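Local coordinates for AxyAgu115A (Amphibacillus xylanus NBRC 15112, PDB 6NPS), which is a family GH115 glycoside hydrolase, an alpha-glucuronidase that probably removes glucuronic acid side groups from arabinoglucuronoxylan, at residues Asn526-His531 and Lys590-Ala595. The protein carries 3 engineered substitutions. Sequence-based numbering, arbitrary orientation.
Sequences NVDVYH and KNKYAA
V527 and D528, the two central residues of a type II beta turn running from N526 to V529, meet K592 on helix 564-596. The turn sits in the loop between helices 500-519 and 537-558, so the contact ties that loop to the flank of a third helix, at the protein surface. At the start of the turn, the backbone N of V527 gives a hydrogen bond to N526 OD1, 2.6 Å away, in the carbonyl plane and on a lone pair, with an N-H...O angle of 160°. V527 then points toward the helix, but its approach is loose: CG2 comes to 4.3 Å from K592 CD, and the same side chain also rests on W585 and N588 of that helix. D528, at phi 68°, takes the left-handed third position expected of this turn, and the side chains of D528 and K592 cross at about a right angle. Beyond the turn, Y530 packs against L586 of the same helix and H531 N bonds to E537. A chi1 of 180° swings the K592 chain away from its own backbone N, and the chain stays extended until a bend at chi4 brings the ammonium to the carboxylate. A methionine in its place would probably leave D528 OD2 without this cationic mate. The bridge itself rests on one oxygen: NZ of K592 lies 2.7 Å from OD2 of D528, nearly in line with its C-O bond.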
ATOM      1  N   ASN A 526       4.983 -11.037  -9.200  1.00 30.52           N
ATOM      2  CA  ASN A 526       5.167 -10.141  -8.080  1.00 26.55           C
ATOM      3  C   ASN A 526       4.019 -10.344  -7.106  1.00 29.01           C
ATOM      4  O   ASN A 526       3.170 -11.212  -7.286  1.00 27.19           O
ATOM      5  CB  ASN A 526       5.221  -8.676  -8.522  1.00 26.30           C
ATOM      6  CG  ASN A 526       6.129  -7.839  -7.625  1.00 33.75           C
ATOM      7  OD1 ASN A 526       5.867  -7.678  -6.418  1.00 39.69           O
ATOM      8  ND2 ASN A 526       7.241  -7.349  -8.191  1.00 31.29           N
ATOM      9  N   VAL A 527       4.006  -9.523  -6.068  1.00 27.36           N
ATOM     10  CA  VAL A 527       2.977  -9.678  -5.058  1.00 31.73           C
ATOM     11  C   VAL A 527       1.657  -9.108  -5.571  1.00 32.40           C
ATOM     12  O   VAL A 527       1.630  -8.121  -6.316  1.00 31.05           O
ATOM     13  CB  VAL A 527       3.452  -8.995  -3.762  1.00 31.95           C
ATOM     14  CG1 VAL A 527       3.455  -7.499  -3.943  1.00 35.01           C
ATOM     15  CG2 VAL A 527       2.567  -9.410  -2.626  1.00 34.69           C
ATOM     16  N   ASP A 528       0.548  -9.782  -5.248  1.00 36.86           N
ATOM     17  CA  ASP A 528      -0.783  -9.309  -5.604  1.00 42.56           C
ATOM     18  C   ASP A 528      -1.058  -9.344  -7.107  1.00 43.07           C
ATOM     19  O   ASP A 528      -1.998  -8.707  -7.578  1.00 45.01           O
ATOM     20  CB  ASP A 528      -1.037  -7.892  -5.063  1.00 49.64           C
ATOM     21  CG  ASP A 528      -1.051  -7.844  -3.523  1.00 57.56           C
ATOM     22  OD1 ASP A 528      -1.446  -8.848  -2.891  1.00 55.85           O
ATOM     23  OD2 ASP A 528      -0.664  -6.797  -2.950  1.00 63.35           O
ATOM     24  N   VAL A 529      -0.278 -10.071  -7.893  1.00 35.64           N
ATOM     25  CA  VAL A 529      -0.744 -10.400  -9.241  1.00 32.03           C
ATOM     26  C   VAL A 529      -1.946 -11.323  -9.135  1.00 27.31           C
ATOM     27  O   VAL A 529      -3.042 -11.016  -9.611  1.00 30.88           O
ATOM     28  CB  VAL A 529       0.404 -11.010 -10.063  1.00 26.95           C
ATOM     29  CG1 VAL A 529      -0.108 -11.577 -11.386  1.00 29.90           C
ATOM     30  CG2 VAL A 529       1.527  -9.891 -10.276  1.00 27.19           C
ATOM     31  N   TYR A 530      -1.765 -12.442  -8.455  1.00 27.77           N
ATOM     32  CA  TYR A 530      -2.875 -13.289  -8.033  1.00 32.36           C
ATOM     33  C   TYR A 530      -3.466 -12.733  -6.735  1.00 35.12           C
ATOM     34  O   TYR A 530      -2.748 -12.198  -5.886  1.00 32.20           O
ATOM     35  CB  TYR A 530      -2.400 -14.715  -7.773  1.00 26.04           C
ATOM     36  CG  TYR A 530      -1.973 -15.464  -9.008  1.00 30.82           C
ATOM     37  CD1 TYR A 530      -0.721 -15.227  -9.595  1.00 31.01           C
ATOM     38  CD2 TYR A 530      -2.826 -16.425  -9.593  1.00 33.58           C
ATOM     39  CE1 TYR A 530      -0.331 -15.894 -10.743  1.00 34.37           C
ATOM     40  CE2 TYR A 530      -2.442 -17.124 -10.730  1.00 33.96           C
ATOM     41  CZ  TYR A 530      -1.190 -16.854 -11.291  1.00 33.71           C
ATOM     42  OH  TYR A 530      -0.777 -17.512 -12.422  1.00 33.36           O
ATOM     43  N   HIS A 531      -4.778 -12.841  -6.584  1.00 31.46           N
ATOM     44  CA  HIS A 531      -5.359 -12.289  -5.373  1.00 30.60           C
ATOM     45  C   HIS A 531      -5.022 -13.202  -4.198  1.00 26.29           C
ATOM     46  O   HIS A 531      -5.051 -14.423  -4.337  1.00 29.21           O
ATOM     47  CB  HIS A 531      -6.873 -12.138  -5.511  1.00 34.71           C
ATOM     48  CG  HIS A 531      -7.452 -11.207  -4.496  1.00 37.34           C
ATOM     49  ND1 HIS A 531      -7.811 -11.631  -3.240  1.00 33.56           N
ATOM     50  CD2 HIS A 531      -7.635  -9.865  -4.511  1.00 38.95           C
ATOM     51  CE1 HIS A 531      -8.232 -10.596  -2.530  1.00 34.82           C
ATOM     52  NE2 HIS A 531      -8.142  -9.514  -3.280  1.00 35.99           N
ATOM     53  N   LYS A 590       0.101 -13.795   0.557  1.00 27.60           N
ATOM     54  CA  LYS A 590      -0.598 -14.216   1.780  1.00 28.36           C
ATOM     55  C   LYS A 590      -0.020 -13.533   3.012  1.00 29.51           C
ATOM     56  O   LYS A 590      -0.776 -13.108   3.897  1.00 27.58           O
ATOM     57  CB  LYS A 590      -0.526 -15.730   1.937  1.00 28.87           C
ATOM     58  CG  LYS A 590      -1.279 -16.507   0.838  1.00 34.78           C
ATOM     59  CD  LYS A 590      -1.073 -18.025   1.026  1.00 38.49           C
ATOM     60  CE  LYS A 590      -1.545 -18.416   2.372  1.00 43.14           C
ATOM     61  NZ  LYS A 590      -2.458 -19.554   2.216  1.00 49.48           N
ATOM     62  N   ASN A 591       1.317 -13.377   3.053  1.00 29.76           N
ATOM     63  CA  ASN A 591       1.991 -12.738   4.182  1.00 30.08           C
ATOM     64  C   ASN A 591       1.512 -11.310   4.358  1.00 34.35           C
ATOM     65  O   ASN A 591       1.125 -10.888   5.458  1.00 30.43           O
ATOM     66  CB  ASN A 591       3.513 -12.775   3.955  1.00 27.72           C
ATOM     67  CG  ASN A 591       4.265 -11.744   4.805  1.00 29.65           C
ATOM     68  OD1 ASN A 591       4.846 -10.782   4.265  1.00 32.50           O
ATOM     69  ND2 ASN A 591       4.242 -11.922   6.138  1.00 28.43           N
ATOM     70  N   LYS A 592       1.548 -10.544   3.274  1.00 32.03           N
ATOM     71  CA  LYS A 592       1.119  -9.155   3.310  1.00 35.63           C
ATOM     72  C   LYS A 592      -0.345  -9.031   3.722  1.00 30.79           C
ATOM     73  O   LYS A 592      -0.704  -8.132   4.480  1.00 29.92           O
ATOM     74  CB  LYS A 592       1.333  -8.542   1.932  1.00 36.62           C
ATOM     75  CG  LYS A 592       0.940  -7.087   1.767  1.00 47.09           C
ATOM     76  CD  LYS A 592       1.320  -6.628   0.336  1.00 54.88           C
ATOM     77  CE  LYS A 592       0.867  -5.208   0.015  1.00 64.95           C
ATOM     78  NZ  LYS A 592      -0.392  -5.199  -0.776  1.00 70.48           N
ATOM     79  N   TYR A 593      -1.213  -9.881   3.173  1.00 29.20           N
ATOM     80  CA  TYR A 593      -2.646  -9.787   3.454  1.00 35.93           C
ATOM     81  C   TYR A 593      -2.936 -10.126   4.917  1.00 36.81           C
ATOM     82  O   TYR A 593      -3.743  -9.455   5.580  1.00 32.73           O
ATOM     83  CB  TYR A 593      -3.406 -10.732   2.508  1.00 34.94           C
ATOM     84  CG  TYR A 593      -4.903 -10.825   2.741  1.00 37.16           C
ATOM     85  CD1 TYR A 593      -5.793  -9.993   2.057  1.00 41.41           C
ATOM     86  CD2 TYR A 593      -5.426 -11.733   3.650  1.00 37.39           C
ATOM     87  CE1 TYR A 593      -7.183 -10.092   2.255  1.00 41.60           C
ATOM     88  CE2 TYR A 593      -6.814 -11.830   3.873  1.00 45.82           C
ATOM     89  CZ  TYR A 593      -7.680 -10.998   3.169  1.00 46.88           C
ATOM     90  OH  TYR A 593      -9.042 -11.085   3.386  1.00 47.94           O
ATOM     91  N   ALA A 594      -2.313 -11.188   5.428  1.00 32.19           N
ATOM     92  CA  ALA A 594      -2.508 -11.545   6.832  1.00 30.82           C
ATOM     93  C   ALA A 594      -1.952 -10.472   7.754  1.00 27.92           C
ATOM     94  O   ALA A 594      -2.522 -10.193   8.828  1.00 29.33           O
ATOM     95  CB  ALA A 594      -1.833 -12.884   7.120  1.00 28.74           C
ATOM     96  N   ALA A 595      -0.877  -9.814   7.344  1.00 28.04           N
ATOM     97  CA  ALA A 595      -0.274  -8.816   8.228  1.00 27.59           C
ATOM     98  C   ALA A 595      -1.138  -7.561   8.363  1.00 28.89           C
ATOM     99  O   ALA A 595      -1.197  -6.973   9.444  1.00 26.96           O
ATOM    100  CB  ALA A 595       1.120  -8.433   7.742  1.00 25.25           C
TER